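Local coordinates for protein prenylcyclase (Actinoplanes teichomyceticus, PDB 6IJ1) that probably cyclises or transfers prenyl groups, though its exact substrate and reaction are not established, at residues Gly244-Thr249 with Gly283-Ser288. Residues are numbered along the deposited sequence; the frame is centred on the assembly and turned at random.
Sequences GSPFAT and GSWTPS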
ATOM      1  N   GLY A 244       0.953   8.305 -18.403  1.00 15.07           N
ATOM      2  CA  GLY A 244       0.121   8.437 -17.203  1.00 15.94           C
ATOM      3  C   GLY A 244       0.146   7.122 -16.454  1.00 14.31           C
ATOM      4  O   GLY A 244       0.011   6.083 -17.095  1.00 14.68           O
ATOM      5  N   SER A 245       0.382   7.189 -15.148  1.00 13.33           N
ATOM      6  CA  SER A 245       0.425   5.976 -14.302  1.00 11.57           C
ATOM      7  C   SER A 245      -0.941   5.788 -13.647  1.00 12.22           C
ATOM      8  O   SER A 245      -1.352   6.665 -12.925  1.00 13.43           O
ATOM      9  CB  SER A 245       1.490   6.124 -13.247  1.00 12.46           C
ATOM     10  OG  SER A 245       1.322   5.160 -12.221  1.00 12.87           O
ATOM     11  N   PRO A 246      -1.694   4.716 -13.941  1.00 11.48           N
ATOM     12  CA  PRO A 246      -2.960   4.503 -13.261  1.00 12.62           C
ATOM     13  C   PRO A 246      -2.724   4.475 -11.744  1.00 12.77           C
ATOM     14  O   PRO A 246      -3.491   5.043 -11.031  1.00 13.64           O
ATOM     15  CB  PRO A 246      -3.409   3.133 -13.787  1.00 13.16           C
ATOM     16  CG  PRO A 246      -2.769   3.044 -15.148  1.00 14.78           C
ATOM     17  CD  PRO A 246      -1.427   3.726 -14.983  1.00 13.69           C
ATOM     18  N   PHE A 247      -1.644   3.831 -11.301  1.00 12.09           N
ATOM     19  CA  PHE A 247      -1.377   3.769  -9.850  1.00 12.23           C
ATOM     20  C   PHE A 247      -1.177   5.165  -9.267  1.00 13.20           C
ATOM     21  O   PHE A 247      -1.833   5.539  -8.267  1.00 13.29           O
ATOM     22  CB  PHE A 247      -0.115   2.897  -9.707  1.00 12.75           C
ATOM     23  CG  PHE A 247       0.291   2.558  -8.308  1.00 11.78           C
ATOM     24  CD1 PHE A 247      -0.490   1.680  -7.544  1.00 12.86           C
ATOM     25  CD2 PHE A 247       1.455   3.063  -7.792  1.00 11.74           C
ATOM     26  CE1 PHE A 247      -0.032   1.286  -6.261  1.00 13.40           C
ATOM     27  CE2 PHE A 247       1.934   2.672  -6.484  1.00 11.55           C
ATOM     28  CZ  PHE A 247       1.165   1.792  -5.751  1.00 12.45           C
ATOM     29  N   ALA A 248      -0.258   5.943  -9.854  1.00 12.93           N
ATOM     30  CA  ALA A 248       0.032   7.255  -9.268  1.00 11.79           C
ATOM     31  C   ALA A 248      -1.151   8.191  -9.410  1.00 13.38           C
ATOM     32  O   ALA A 248      -1.349   9.074  -8.544  1.00 13.41           O
ATOM     33  CB  ALA A 248       1.271   7.860  -9.922  1.00 14.27           C
ATOM     34  N   THR A 249      -1.917   8.065 -10.511  1.00 13.17           N
ATOM     35  CA  THR A 249      -3.085   8.926 -10.709  1.00 11.90           C
ATOM     36  C   THR A 249      -4.139   8.638  -9.633  1.00 13.39           C
ATOM     37  O   THR A 249      -4.728   9.563  -9.052  1.00 13.65           O
ATOM     38  CB  THR A 249      -3.652   8.676 -12.125  1.00 12.80           C
ATOM     39  OG1 THR A 249      -2.642   9.024 -13.041  1.00 13.52           O
ATOM     40  CG2 THR A 249      -4.853   9.595 -12.412  1.00 13.69           C
ATOM     41  N   GLY A 283     -11.167  -5.034 -17.643  1.00 17.55           N
ATOM     42  CA  GLY A 283     -11.576  -4.426 -16.379  1.00 16.71           C
ATOM     43  C   GLY A 283     -10.416  -3.986 -15.517  1.00 16.64           C
ATOM     44  O   GLY A 283     -10.639  -3.354 -14.476  1.00 15.93           O
ATOM     45  N   SER A 284      -9.179  -4.329 -15.901  1.00 15.84           N
ATOM     46  CA  SER A 284      -8.016  -3.930 -15.109  1.00 15.44           C
ATOM     47  C   SER A 284      -7.399  -2.660 -15.665  1.00 14.14           C
ATOM     48  O   SER A 284      -7.881  -2.057 -16.626  1.00 16.08           O
ATOM     49  CB  SER A 284      -6.964  -5.049 -15.093  1.00 15.66           C
ATOM     50  OG  SER A 284      -6.429  -5.220 -16.411  1.00 16.34           O
ATOM     51  N   TRP A 285      -6.316  -2.178 -15.006  1.00 14.55           N
ATOM     52  CA  TRP A 285      -5.504  -1.071 -15.507  1.00 13.52           C
ATOM     53  C   TRP A 285      -4.080  -1.561 -15.700  1.00 12.98           C
ATOM     54  O   TRP A 285      -3.677  -2.573 -15.075  1.00 15.88           O
ATOM     55  CB  TRP A 285      -5.533   0.118 -14.495  1.00 13.61           C
ATOM     56  CG  TRP A 285      -6.811   0.924 -14.592  1.00 13.41           C
ATOM     57  CD1 TRP A 285      -6.967   2.086 -15.317  1.00 13.45           C
ATOM     58  CD2 TRP A 285      -8.088   0.624 -14.007  1.00 16.12           C
ATOM     59  NE1 TRP A 285      -8.284   2.510 -15.219  1.00 14.56           N
ATOM     60  CE2 TRP A 285      -8.978   1.650 -14.406  1.00 14.47           C
ATOM     61  CE3 TRP A 285      -8.556  -0.379 -13.143  1.00 15.89           C
ATOM     62  CZ2 TRP A 285     -10.329   1.711 -13.970  1.00 15.58           C
ATOM     63  CZ3 TRP A 285      -9.888  -0.341 -12.727  1.00 16.39           C
ATOM     64  CH2 TRP A 285     -10.767   0.703 -13.168  1.00 15.91           C
ATOM     65  N   THR A 286      -3.329  -0.811 -16.524  1.00 13.70           N
ATOM     66  CA  THR A 286      -1.959  -1.198 -16.846  1.00 12.51           C
ATOM     67  C   THR A 286      -1.179  -1.379 -15.549  1.00 13.99           C
ATOM     68  O   THR A 286      -1.188  -0.474 -14.700  1.00 13.88           O
ATOM     69  CB  THR A 286      -1.328  -0.100 -17.664  1.00 14.40           C
ATOM     70  OG1 THR A 286      -2.137   0.035 -18.878  1.00 15.58           O
ATOM     71  CG2 THR A 286       0.150  -0.422 -18.002  1.00 15.62           C
ATOM     72  N   PRO A 287      -0.456  -2.482 -15.372  1.00 12.36           N
ATOM     73  CA  PRO A 287       0.286  -2.657 -14.119  1.00 12.58           C
ATOM     74  C   PRO A 287       1.262  -1.516 -13.935  1.00 11.71           C
ATOM     75  O   PRO A 287       2.164  -1.275 -14.774  1.00 12.84           O
ATOM     76  CB  PRO A 287       1.009  -3.992 -14.294  1.00 12.92           C
ATOM     77  CG  PRO A 287       0.023  -4.786 -15.231  1.00 14.30           C
ATOM     78  CD  PRO A 287      -0.437  -3.722 -16.180  1.00 12.93           C
ATOM     79  N   SER A 288       1.141  -0.858 -12.796  1.00 12.37           N
ATOM     80  CA  SER A 288       1.939   0.338 -12.575  1.00 12.63           C
ATOM     81  C   SER A 288       2.249   0.504 -11.090  1.00 12.41           C
ATOM     82  O   SER A 288       2.728   1.576 -10.681  1.00 12.06           O
ATOM     83  CB  SER A 288       1.172   1.559 -13.149  1.00 12.31           C
ATOM     84  OG  SER A 288      -0.218   1.536 -12.793  1.00 12.96           O
TER
HETATM   85  O   HOH W   1       3.560   4.101 -11.292  1.00 13.14           O
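The hydroxyl of S288 makes the one direct hydrogen bond between the two segments: it accepts from the backbone N-H of F247, N to OG 3.1 Å, with a bent N-H...O angle of 148°. The same hydroxyl donates to T286 O, 2.9 Å from OG and nearly along the C=O axis. Its chi1 of 44° sets OG between the backbone N and the carbonyl carbon, where both partners can be met. A water adds a second polar link, taking the proton of S245 OG and donating to S288 O.

These bonds gather at the start of helix 246-256. S245 is its N-cap: OG, anti to the backbone N (chi1 164°), accepts from A248 N at 3.0 Å, almost straight. F247 N, in the first turn of the helix, takes its acceptor from the other segment, the loop joining helix 265-278 to strand 291-292. An alanine in place of S288 would probably leave F247 N without its acceptor and T286 O without this donor.

Van der Waals contacts lie beside the hydrogen bonds. P246 lays CD against S288 OG, 3.3 Å away, while its CB meets W285 CB at 3.8 Å, the apolar pair of the contact; the indole NE1 of W285 bonds to L275 O. F247 CB sits 3.3 Å from S288 O; beyond it the ring turns away to meet W195.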